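Local coordinates for protein FKBO (Streptomyces hygroscopicus, PDB 4BPS) that hydrolyses chorismate to pyruvate and a dihydroxycyclohexadiene carboxylic acid, a step in the biosynthesis of the immunosuppressants FK506 and FK520, at residues 103-108 against 116-121; 298-303 against 307-312; 227-232 against 271-276; 150-155 against 219-224. All blocks are in the same frame, centred on the assembly; numbering follows the deposited sequence. Where two conformers were deposited one is given.

Contact 1 (103-108 against 116-121); sequences VRTGES and AALYTN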
# COMPACT_ATOMS: atom_id res chain seq x y z
N VAL A 103 8.21 9.24 1.76
CA VAL A 103 8.24 10.45 2.57
C VAL A 103 7.60 10.13 3.91
O VAL A 103 6.73 9.27 4.00
CB VAL A 103 7.49 11.60 1.85
CG1 VAL A 103 6.04 11.24 1.50
CG2 VAL A 103 7.56 12.90 2.63
N ARG A 104 8.01 10.80 4.98
CA ARG A 104 7.39 10.57 6.27
C ARG A 104 7.31 11.83 7.10
O ARG A 104 8.01 12.81 6.84
CB ARG A 104 8.11 9.42 7.00
CG ARG A 104 9.53 9.74 7.45
CD ARG A 104 10.32 8.50 7.85
NE ARG A 104 9.66 7.83 8.97
CZ ARG A 104 9.56 6.51 9.12
NH1 ARG A 104 10.18 5.67 8.29
NH2 ARG A 104 8.87 6.04 10.15
N THR A 105 6.44 11.78 8.12
CA THR A 105 6.29 12.86 9.07
C THR A 105 6.38 12.27 10.47
O THR A 105 5.96 11.15 10.70
CB THR A 105 5.00 13.63 8.83
OG1 THR A 105 4.97 14.78 9.67
CG2 THR A 105 3.75 12.77 9.12
N GLY A 106 6.98 13.01 11.39
CA GLY A 106 7.34 12.45 12.69
C GLY A 106 6.19 12.10 13.63
O GLY A 106 5.08 12.63 13.53
N GLU A 107 6.48 11.20 14.55
CA GLU A 107 5.60 10.89 15.66
C GLU A 107 5.13 12.19 16.32
O GLU A 107 5.94 13.09 16.58
CB GLU A 107 6.37 10.01 16.66
CG GLU A 107 5.49 9.48 17.77
CD GLU A 107 4.55 8.36 17.33
OE1 GLU A 107 4.80 7.72 16.29
OE2 GLU A 107 3.57 8.11 18.07
N SER A 108 3.83 12.31 16.57
CA SER A 108 3.27 13.58 17.00
C SER A 108 1.96 13.36 17.73
O SER A 108 1.35 12.29 17.64
CB SER A 108 3.02 14.42 15.75
OG SER A 108 2.53 15.71 16.09
N ALA A 116 -1.86 16.39 5.40
CA ALA A 116 -2.30 17.18 4.26
C ALA A 116 -1.09 17.78 3.55
O ALA A 116 -1.04 17.83 2.31
CB ALA A 116 -3.27 18.28 4.70
N ALA A 117 -0.10 18.24 4.32
CA ALA A 117 1.10 18.81 3.72
C ALA A 117 1.92 17.75 2.97
O ALA A 117 2.41 17.99 1.87
CB ALA A 117 1.94 19.51 4.78
N LEU A 118 2.04 16.57 3.56
CA LEU A 118 2.77 15.48 2.95
C LEU A 118 2.11 15.08 1.63
O LEU A 118 2.78 14.99 0.60
CB LEU A 118 2.80 14.31 3.96
CG LEU A 118 3.53 13.06 3.51
CD1 LEU A 118 4.06 12.28 4.72
CD2 LEU A 118 2.61 12.17 2.68
N TYR A 119 0.80 14.88 1.64
CA TYR A 119 0.11 14.52 0.40
C TYR A 119 0.15 15.65 -0.62
O TYR A 119 0.29 15.41 -1.80
CB TYR A 119 -1.33 14.03 0.67
CG TYR A 119 -1.40 12.52 0.78
CD1 TYR A 119 -1.56 11.75 -0.35
CD2 TYR A 119 -1.24 11.88 2.00
CE1 TYR A 119 -1.55 10.36 -0.29
CE2 TYR A 119 -1.22 10.50 2.07
CZ TYR A 119 -1.39 9.74 0.92
OH TYR A 119 -1.36 8.35 0.96
N THR A 120 0.04 16.90 -0.16
CA THR A 120 0.21 18.03 -1.08
C THR A 120 1.56 17.92 -1.80
O THR A 120 1.66 18.13 -3.00
CB THR A 120 0.12 19.36 -0.34
OG1 THR A 120 -1.24 19.60 0.07
CG2 THR A 120 0.55 20.52 -1.24
N ASN A 121 2.59 17.61 -1.03
CA ASN A 121 3.92 17.53 -1.59
C ASN A 121 4.04 16.35 -2.58
O ASN A 121 4.68 16.48 -3.62
CB ASN A 121 4.98 17.44 -0.49
CG ASN A 121 5.12 18.74 0.26
OD1 ASN A 121 4.79 19.80 -0.26
ND2 ASN A 121 5.56 18.68 1.50

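Contact 2 (298-303 against 307-312); sequences VYVRRR and DTVRRV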
# COMPACT_ATOMS: atom_id res chain seq x y z
N VAL A 298 0.71 -9.85 4.80
CA VAL A 298 -0.44 -10.23 5.60
C VAL A 298 -0.25 -9.59 6.98
O VAL A 298 0.66 -9.97 7.71
CB VAL A 298 -0.55 -11.78 5.70
CG1 VAL A 298 -1.75 -12.16 6.56
CG2 VAL A 298 -0.66 -12.40 4.31
N TYR A 299 -1.09 -8.60 7.28
CA TYR A 299 -0.99 -7.86 8.52
C TYR A 299 -1.93 -8.47 9.52
O TYR A 299 -3.10 -8.70 9.20
CB TYR A 299 -1.39 -6.42 8.28
CG TYR A 299 -0.65 -5.71 7.15
CD1 TYR A 299 0.66 -5.26 7.31
CD2 TYR A 299 -1.29 -5.44 5.93
CE1 TYR A 299 1.31 -4.56 6.30
CE2 TYR A 299 -0.65 -4.75 4.91
CZ TYR A 299 0.66 -4.30 5.11
OH TYR A 299 1.33 -3.58 4.15
N VAL A 300 -1.42 -8.77 10.73
CA VAL A 300 -2.20 -9.49 11.73
C VAL A 300 -2.11 -8.76 13.05
O VAL A 300 -1.01 -8.48 13.55
CB VAL A 300 -1.67 -10.93 11.92
CG1 VAL A 300 -2.52 -11.70 12.91
CG2 VAL A 300 -1.64 -11.68 10.55
N ARG A 301 -3.27 -8.44 13.63
CA ARG A 301 -3.31 -7.61 14.83
C ARG A 301 -2.71 -8.28 16.07
O ARG A 301 -1.96 -7.63 16.82
CB ARG A 301 -4.76 -7.20 15.12
CG ARG A 301 -4.95 -6.44 16.45
CD ARG A 301 -6.39 -5.97 16.61
NE ARG A 301 -6.78 -5.01 15.59
CZ ARG A 301 -6.51 -3.70 15.64
NH1 ARG A 301 -5.89 -3.17 16.69
NH2 ARG A 301 -6.85 -2.93 14.60
N ARG A 302 -3.09 -9.53 16.32
CA ARG A 302 -2.67 -10.24 17.53
C ARG A 302 -1.57 -11.26 17.26
O ARG A 302 -1.69 -12.07 16.33
CB ARG A 302 -3.83 -11.00 18.16
CG ARG A 302 -5.03 -10.14 18.50
CD ARG A 302 -5.93 -10.85 19.52
NE ARG A 302 -6.31 -12.19 19.07
CZ ARG A 302 -6.93 -13.10 19.81
NH1 ARG A 302 -7.26 -12.85 21.08
NH2 ARG A 302 -7.21 -14.31 19.29
N ARG A 303 -0.51 -11.25 18.07
CA ARG A 303 0.55 -12.23 17.93
C ARG A 303 -0.00 -13.65 17.96
O ARG A 303 0.42 -14.51 17.20
CB ARG A 303 1.61 -12.00 19.02
CG ARG A 303 2.65 -13.07 19.21
CD ARG A 303 3.40 -13.34 17.96
NE ARG A 303 4.13 -12.17 17.50
CZ ARG A 303 4.73 -12.10 16.31
NH1 ARG A 303 4.65 -13.14 15.46
NH2 ARG A 303 5.42 -11.01 15.96
N ASP A 307 -0.03 -17.54 13.52
CA ASP A 307 0.05 -18.88 12.94
C ASP A 307 -1.32 -19.33 12.39
O ASP A 307 -1.38 -19.99 11.38
CB ASP A 307 0.59 -19.90 13.92
CG ASP A 307 1.06 -21.16 13.22
OD1 ASP A 307 2.00 -21.06 12.38
OD2 ASP A 307 0.48 -22.23 13.47
N THR A 308 -2.40 -18.97 13.07
CA THR A 308 -3.74 -19.26 12.60
C THR A 308 -3.92 -18.69 11.19
O THR A 308 -4.36 -19.39 10.26
CB THR A 308 -4.78 -18.65 13.56
OG1 THR A 308 -4.61 -19.22 14.86
CG2 THR A 308 -6.21 -18.92 13.07
N VAL A 309 -3.55 -17.43 11.03
CA VAL A 309 -3.68 -16.77 9.75
C VAL A 309 -2.74 -17.37 8.70
O VAL A 309 -3.15 -17.56 7.55
CB VAL A 309 -3.45 -15.25 9.91
CG1 VAL A 309 -3.26 -14.56 8.57
CG2 VAL A 309 -4.61 -14.63 10.68
N ARG A 310 -1.52 -17.67 9.09
CA ARG A 310 -0.56 -18.28 8.17
C ARG A 310 -1.17 -19.54 7.55
O ARG A 310 -1.05 -19.76 6.34
CB ARG A 310 0.74 -18.62 8.88
CG ARG A 310 1.84 -19.01 7.91
CD ARG A 310 3.17 -19.35 8.62
NE ARG A 310 3.68 -18.23 9.42
CZ ARG A 310 4.36 -17.19 8.94
NH1 ARG A 310 4.63 -17.11 7.64
NH2 ARG A 310 4.77 -16.22 9.76
N ARG A 311 -1.82 -20.36 8.38
CA ARG A 311 -2.37 -21.62 7.92
C ARG A 311 -3.58 -21.41 6.99
O ARG A 311 -3.72 -22.11 5.98
CB ARG A 311 -2.73 -22.54 9.10
CG ARG A 311 -1.48 -23.01 9.88
CD ARG A 311 -1.75 -24.12 10.91
NE ARG A 311 -3.06 -24.00 11.56
CZ ARG A 311 -3.27 -23.40 12.73
NH1 ARG A 311 -2.25 -22.86 13.39
NH2 ARG A 311 -4.50 -23.35 13.24
N VAL A 312 -4.44 -20.44 7.30
CA VAL A 312 -5.55 -20.13 6.42
C VAL A 312 -5.04 -19.68 5.07
O VAL A 312 -5.56 -20.12 4.02
CB VAL A 312 -6.45 -19.03 7.05
CG1 VAL A 312 -7.47 -18.54 6.04
CG2 VAL A 312 -7.14 -19.54 8.31
O HOH W 1 0.95 -17.03 16.32

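Contact 3 (227-232 against 271-276); sequences ARATWL and ARVIGA. With 3EB (3-(2-carboxyethyl)benzoic acid), chain B.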
# COMPACT_ATOMS: atom_id res chain seq x y z
N ALA A 227 -8.80 3.09 -4.23
CA ALA A 227 -9.39 2.05 -5.07
C ALA A 227 -9.12 0.68 -4.46
O ALA A 227 -8.20 0.54 -3.65
CB ALA A 227 -8.79 2.10 -6.46
N ARG A 228 -9.86 -0.34 -4.87
CA ARG A 228 -9.66 -1.69 -4.32
C ARG A 228 -8.52 -2.46 -5.04
O ARG A 228 -7.93 -3.39 -4.47
CB ARG A 228 -10.98 -2.48 -4.32
CG ARG A 228 -12.07 -1.77 -3.54
CD ARG A 228 -11.74 -1.68 -2.06
NE ARG A 228 -12.67 -0.78 -1.38
CZ ARG A 228 -12.78 -0.72 -0.05
NH1 ARG A 228 -12.03 -1.49 0.72
NH2 ARG A 228 -13.65 0.13 0.49
N ALA A 229 -8.19 -2.04 -6.26
CA ALA A 229 -7.01 -2.54 -7.00
C ALA A 229 -6.74 -1.52 -8.12
O ALA A 229 -7.61 -0.68 -8.40
CB ALA A 229 -7.28 -3.92 -7.58
N THR A 230 -5.56 -1.60 -8.74
CA THR A 230 -5.24 -0.76 -9.87
C THR A 230 -4.50 -1.61 -10.90
O THR A 230 -3.54 -2.31 -10.55
CB THR A 230 -4.32 0.41 -9.45
OG1 THR A 230 -5.05 1.24 -8.52
CG2 THR A 230 -3.87 1.26 -10.64
N TRP A 231 -4.95 -1.53 -12.15
CA TRP A 231 -4.22 -2.10 -13.28
C TRP A 231 -3.33 -1.00 -13.85
O TRP A 231 -3.82 0.09 -14.18
CB TRP A 231 -5.18 -2.60 -14.38
CG TRP A 231 -4.38 -3.04 -15.57
CD1 TRP A 231 -3.94 -2.27 -16.62
CD2 TRP A 231 -3.79 -4.33 -15.77
NE1 TRP A 231 -3.15 -3.02 -17.48
CE2 TRP A 231 -3.04 -4.28 -16.97
CE3 TRP A 231 -3.84 -5.53 -15.06
CZ2 TRP A 231 -2.35 -5.39 -17.46
CZ3 TRP A 231 -3.14 -6.62 -15.54
CH2 TRP A 231 -2.43 -6.55 -16.73
N LEU A 232 -2.04 -1.30 -14.00
CA LEU A 232 -1.08 -0.31 -14.49
C LEU A 232 -0.32 -0.87 -15.68
O LEU A 232 0.32 -1.92 -15.57
CB LEU A 232 -0.05 0.07 -13.42
CG LEU A 232 0.81 1.31 -13.73
CD1 LEU A 232 -0.02 2.57 -13.61
CD2 LEU A 232 2.05 1.36 -12.84
N ALA A 271 -10.08 -12.29 -4.24
CA ALA A 271 -10.43 -13.12 -5.41
C ALA A 271 -11.50 -12.44 -6.25
O ALA A 271 -11.45 -12.51 -7.47
CB ALA A 271 -10.88 -14.50 -4.97
N ARG A 272 -12.44 -11.77 -5.61
CA ARG A 272 -13.51 -11.13 -6.36
C ARG A 272 -12.97 -9.96 -7.18
O ARG A 272 -13.34 -9.77 -8.34
CB ARG A 272 -14.64 -10.66 -5.45
CG ARG A 272 -15.89 -10.30 -6.25
CD ARG A 272 -17.04 -9.76 -5.42
NE ARG A 272 -17.30 -10.67 -4.33
CZ ARG A 272 -16.91 -10.47 -3.08
NH1 ARG A 272 -17.12 -11.41 -2.17
NH2 ARG A 272 -16.31 -9.35 -2.73
N VAL A 273 -12.08 -9.17 -6.59
CA VAL A 273 -11.56 -7.98 -7.23
C VAL A 273 -10.81 -8.33 -8.50
O VAL A 273 -10.87 -7.63 -9.51
CB VAL A 273 -10.65 -7.24 -6.25
CG1 VAL A 273 -9.78 -6.22 -6.96
CG2 VAL A 273 -11.49 -6.56 -5.19
N ILE A 274 -10.04 -9.43 -8.44
CA ILE A 274 -9.17 -9.83 -9.56
C ILE A 274 -9.82 -10.83 -10.52
O ILE A 274 -9.18 -11.25 -11.48
CB ILE A 274 -7.81 -10.38 -9.05
CG1 ILE A 274 -7.99 -11.78 -8.41
CG2 ILE A 274 -7.16 -9.36 -8.11
CD1 ILE A 274 -6.71 -12.40 -7.84
N GLY A 275 -11.08 -11.20 -10.27
CA GLY A 275 -11.75 -12.21 -11.07
C GLY A 275 -12.09 -11.72 -12.46
O GLY A 275 -12.26 -10.52 -12.68
N ALA A 276 -12.21 -12.67 -13.38
CA ALA A 276 -12.43 -12.39 -14.79
C ALA A 276 -13.55 -11.39 -15.04
O ALA A 276 -13.36 -10.45 -15.82
CB ALA A 276 -12.72 -13.69 -15.54
C 3EB B . -11.12 -0.92 4.41
O 3EB B . -11.62 0.19 4.62
CA 3EB B . -10.06 -1.50 5.30
OAB 3EB B . -7.00 4.18 4.49
OAD 3EB B . -5.54 3.79 2.87
CAE 3EB B . -7.77 -0.68 3.46
CAF 3EB B . -6.95 -0.15 2.47
CAG 3EB B . -8.15 0.10 4.56
CAH 3EB B . -6.49 1.15 2.56
CAL 3EB B . -6.45 3.40 3.70
CAM 3EB B . -7.69 1.42 4.62
CAN 3EB B . -6.88 1.96 3.62
OXT 3EB B . -11.52 -1.68 3.45
C2 3EB B . -8.99 -0.46 5.69

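Contact 4 (150-155 against 219-224); sequences DGLEVY and YGPRPP. With 3EB (3-(2-carboxyethyl)benzoic acid), chain B.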
# COMPACT_ATOMS: atom_id res chain seq x y z
N ASP A 150 -5.76 15.62 20.36
CA ASP A 150 -7.00 16.34 20.19
C ASP A 150 -8.23 15.49 20.50
O ASP A 150 -9.35 15.98 20.36
CB ASP A 150 -7.06 16.93 18.78
CG ASP A 150 -5.95 17.94 18.53
OD1 ASP A 150 -5.33 18.42 19.51
OD2 ASP A 150 -5.72 18.28 17.36
N GLY A 151 -8.03 14.25 20.93
CA GLY A 151 -9.13 13.37 21.28
C GLY A 151 -9.73 12.54 20.14
O GLY A 151 -10.80 11.95 20.35
N LEU A 152 -9.05 12.46 18.99
CA LEU A 152 -9.54 11.76 17.81
C LEU A 152 -8.65 10.58 17.47
O LEU A 152 -7.43 10.69 17.52
CB LEU A 152 -9.56 12.74 16.63
CG LEU A 152 -10.13 12.21 15.31
CD1 LEU A 152 -11.62 11.86 15.42
CD2 LEU A 152 -9.88 13.23 14.21
N GLU A 153 -9.25 9.46 17.07
CA GLU A 153 -8.46 8.31 16.63
C GLU A 153 -7.48 8.72 15.54
O GLU A 153 -7.85 9.41 14.58
CB GLU A 153 -9.39 7.20 16.11
CG GLU A 153 -8.67 5.88 15.90
CD GLU A 153 -9.51 4.81 15.22
OE1 GLU A 153 -10.51 5.15 14.55
OE2 GLU A 153 -9.17 3.62 15.39
N VAL A 154 -6.24 8.23 15.65
CA VAL A 154 -5.20 8.58 14.68
C VAL A 154 -5.63 8.25 13.24
O VAL A 154 -5.41 9.05 12.34
CB VAL A 154 -3.86 7.96 15.08
CG1 VAL A 154 -2.85 8.01 13.93
CG2 VAL A 154 -3.29 8.71 16.28
N TYR A 155 -6.25 7.09 13.00
CA TYR A 155 -6.63 6.79 11.61
C TYR A 155 -7.56 7.87 11.05
O TYR A 155 -7.46 8.23 9.88
CB TYR A 155 -7.34 5.44 11.53
CG TYR A 155 -7.75 5.08 10.11
CD1 TYR A 155 -6.79 4.91 9.10
CD2 TYR A 155 -9.08 4.94 9.76
CE1 TYR A 155 -7.17 4.61 7.82
CE2 TYR A 155 -9.46 4.60 8.49
CZ TYR A 155 -8.51 4.45 7.51
OH TYR A 155 -8.91 4.13 6.23
N TYR A 219 -17.52 6.41 10.09
CA TYR A 219 -16.08 6.20 9.93
C TYR A 219 -15.30 7.52 9.78
O TYR A 219 -14.11 7.51 9.45
CB TYR A 219 -15.83 5.31 8.71
CG TYR A 219 -16.59 4.00 8.78
CD1 TYR A 219 -16.25 3.01 9.68
CD2 TYR A 219 -17.67 3.75 7.95
CE1 TYR A 219 -16.94 1.82 9.75
CE2 TYR A 219 -18.39 2.57 8.01
CZ TYR A 219 -18.00 1.59 8.89
OH TYR A 219 -18.68 0.41 8.96
N GLY A 220 -15.98 8.64 10.03
CA GLY A 220 -15.48 9.97 9.72
C GLY A 220 -14.69 10.62 10.84
O GLY A 220 -14.21 9.97 11.76
N PRO A 221 -14.55 11.95 10.78
CA PRO A 221 -15.37 12.90 10.03
C PRO A 221 -15.06 13.00 8.53
O PRO A 221 -15.87 13.61 7.83
CB PRO A 221 -15.08 14.23 10.72
CG PRO A 221 -13.73 14.08 11.22
CD PRO A 221 -13.64 12.64 11.70
N ARG A 222 -13.96 12.45 8.05
CA ARG A 222 -13.73 12.40 6.60
C ARG A 222 -13.48 10.95 6.21
O ARG A 222 -12.71 10.24 6.87
CB ARG A 222 -12.53 13.26 6.16
CG ARG A 222 -12.67 14.77 6.41
CD ARG A 222 -13.65 15.54 5.49
NE ARG A 222 -13.53 15.35 4.02
CZ ARG A 222 -12.86 16.13 3.16
NH1 ARG A 222 -12.13 17.17 3.54
NH2 ARG A 222 -12.90 15.83 1.85
N PRO A 223 -14.10 10.50 5.13
CA PRO A 223 -13.94 9.09 4.75
C PRO A 223 -12.55 8.81 4.21
O PRO A 223 -11.83 9.71 3.74
CB PRO A 223 -14.98 8.89 3.65
CG PRO A 223 -15.15 10.22 3.07
CD PRO A 223 -15.01 11.20 4.21
N PRO A 224 -12.16 7.53 4.27
CA PRO A 224 -10.98 7.11 3.51
C PRO A 224 -11.21 7.29 2.03
O PRO A 224 -12.35 7.48 1.59
CB PRO A 224 -10.81 5.63 3.88
CG PRO A 224 -11.97 5.26 4.69
CD PRO A 224 -12.90 6.40 4.83
C 3EB B . -11.12 -0.92 4.41
O 3EB B . -11.62 0.19 4.62
CA 3EB B . -10.06 -1.50 5.30
OAB 3EB B . -7.00 4.18 4.49
OAD 3EB B . -5.54 3.79 2.87
CAE 3EB B . -7.77 -0.68 3.46
CAF 3EB B . -6.95 -0.15 2.47
CAG 3EB B . -8.15 0.10 4.56
CAH 3EB B . -6.49 1.15 2.56
CAL 3EB B . -6.45 3.40 3.70
CAM 3EB B . -7.69 1.42 4.62
CAN 3EB B . -6.88 1.96 3.62
OXT 3EB B . -11.52 -1.68 3.45
C2 3EB B . -8.99 -0.46 5.69

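Contact 1 (103-108 against 116-121)
The chi1 of V103 (56°) sets CG1 in the notch flanked by its own N and C, while CG2 lies anti to N. Both methyls therefore meet L118. The chi1 of L118 (-180°) extends its CG away from its own backbone N, toward V103. The two side chains approach tip to tip. V103 CG1 lies 3.7 Å from L118 CG and about as far from L118 CD2. V103 CG2 touches the same leucine more loosely, 4.1 Å from L118 CD1. L118 CD1 also reaches past V103 to the strand backbone, 4.1 Å from R104 CA. T105 is a looser neighbour, with its CB 4.4 Å from L118 CD1. The contact across the segments is thus apolar and centred on one leucine.

The segment axes of 103-105 and 116-121 run nearly antiparallel, at 165°, with a closest approach of 9.2 Å. The helix lies on one face of the six-stranded sheet of this YjgF-type fold. L118 also packs on C191 of the adjacent strand 189-196. A116, Y119 and T120 meet helix 154-169, and Y119 also touches C191.

Contact 2 (298-303 against 307-312)
V309 meets V298 and V300, joining helix 306-314 to strand 296-300 in a beta-alpha-beta unit. The unit is completed by strand 323-327, which lies parallel to 296-300. V298 and V300 are two apart on the strand, and both direct their side chains to the helix. V309 faces them. V300 and V309 approach tip to tip, with V300 CG2 3.9 Å from V309 CG1. V298 and V309 instead lie alongside, pointing opposite ways. Their CG1 atoms come to 3.5 Å, V298 CG1 against V309 CG1, which is tight for two carbons. V309 has CG1 anti to the backbone N (chi1 167°), and this methyl serves both strand valines. All three residues are buried. V309 also touches V337 of strand 337-343 and V259 at the start of helix 259-274, so the valines are enclosed by the sheet and a second helix. V298 lies near the proton acceptor E338, with about 7 Å between the side chains.

Polar groups lie beyond the valines. On the exposed side of the helix, R311 NH1 makes a salt bridge to D307 OD2 one turn earlier, at 2.8 Å. The carboxylate oxygen is in the guanidinium plane, but the arginine meets D307 from above its carboxylate plane. R303 pairs with E70, outside the two segments. A water spans the turn: it donates to R303 O at 2.7 Å and accepts from D307 N at 3.0 Å.

Contact 3 (227-232 against 271-276)
A229 and V273 are the nearest pair between 227-232 and 271-276. The methyl A229 CB lies 3.5 Å from V273 CG1, closer than carbons usually pack. R228 adds a looser contact, with its CB 4.2 Å from V273 CG2. V273 was modelled in two conformers, so both distances are doubtful in detail. Past CB the arginine turns away from the helix. Its chain bends at chi2 (-65°) and carries the guanidinium group to the bound 3-(2-carboxyethyl)benzoic acid. R228 NH1 donates to OXT of the ligand's carboxyethyl arm at 2.8 Å, with an N-H...O angle of 154°. The oxygen lies at the edge of the guanidinium, in its plane. R228 is an established substrate-binding residue, and this bond is consistent with a grip on a carboxylate of chorismate.

R228 and A229 form a classic beta bulge, both facing I204 of the antiparallel strand 201-204. The two successive side chains can therefore both start toward helix 259-274. The bulge sits at the start of strand 229-232, whose other edge pairs with strand 239-249.

Further out, R228 NH2 bonds to Y215 OH, and Y215, another substrate-binding residue, also bonds to the ligand through its hydroxyl. Two bonds on different nitrogens thus restrain the guanidinium's rotation. A227 O is held by S243 OG. On the helix side, V273 touches N206 and its carbonyl O accepts from N278 ND2.

Contact 4 (150-155 against 219-224)
The backbones of L152-Y155 and P221-P224 run side by side in the same direction, 7° apart, with L152 CA 9.8 Å from P221 CA and Y155 CA 9.2 Å from P224 CA. Side chains bridge this gap at two places. At the outer one, L152 CD1 meets P221 CD at 4.3 Å, near the surface. The peptide bond before P221 is cis, which bends the chain sharply there. The inner meeting is buried. The Y155 and P224 side chains run roughly perpendicular, and Y155 OH lies 3.4 Å from P224 CB. The proline comes at the phenol obliquely and covers its hydroxyl end.

That hydroxyl faces the active site. With CG anti to its backbone N (chi1 -180°), Y155 extends from the first turn of its helix into the ligand pocket. There it meets the ring carboxylate of the bound 3-(2-carboxyethyl)benzoic acid (3EB). Y155 OH donates to 3EB OAB at 2.6 Å. OAB lies at the edge of the tyrosine ring, in its plane. Y155 is known to bind the substrate. P224 thus packs on a first-shell ligand contact. It also touches R162, another substrate-binding residue.

E153 is the N-cap residue of helix 154-169, and its OE1 forms a salt bridge to R156 NE. The same arginine reaches the other segment, where R156 NH1 bonds to G220 O. The 219-224 loop, between strands 201-204 and 229-232, therefore lies along helix 154-169, with P221 on V160 and P224 on R162.

In the fold
The four contacts follow one another along the chain without nesting or crossing. Contact 1 comes first and closes the short link from strand 98-105 to helix 112-129. Contact 4 closes a much longer loop, bringing the start of helix 154-169 to the segment before strand 229-232. Contact 3 begins almost at once, at 227, and ties that strand to the end of helix 259-274. Contact 2 closes the tight turn from strand 296-300 to helix 306-314. Contacts 2 and 3 reach the same seven-stranded sheet, and contact 1 covers the six-stranded one. Contacts 3 and 4 bind the two different carboxylates of the same ligand, though their centres are 27 Å apart.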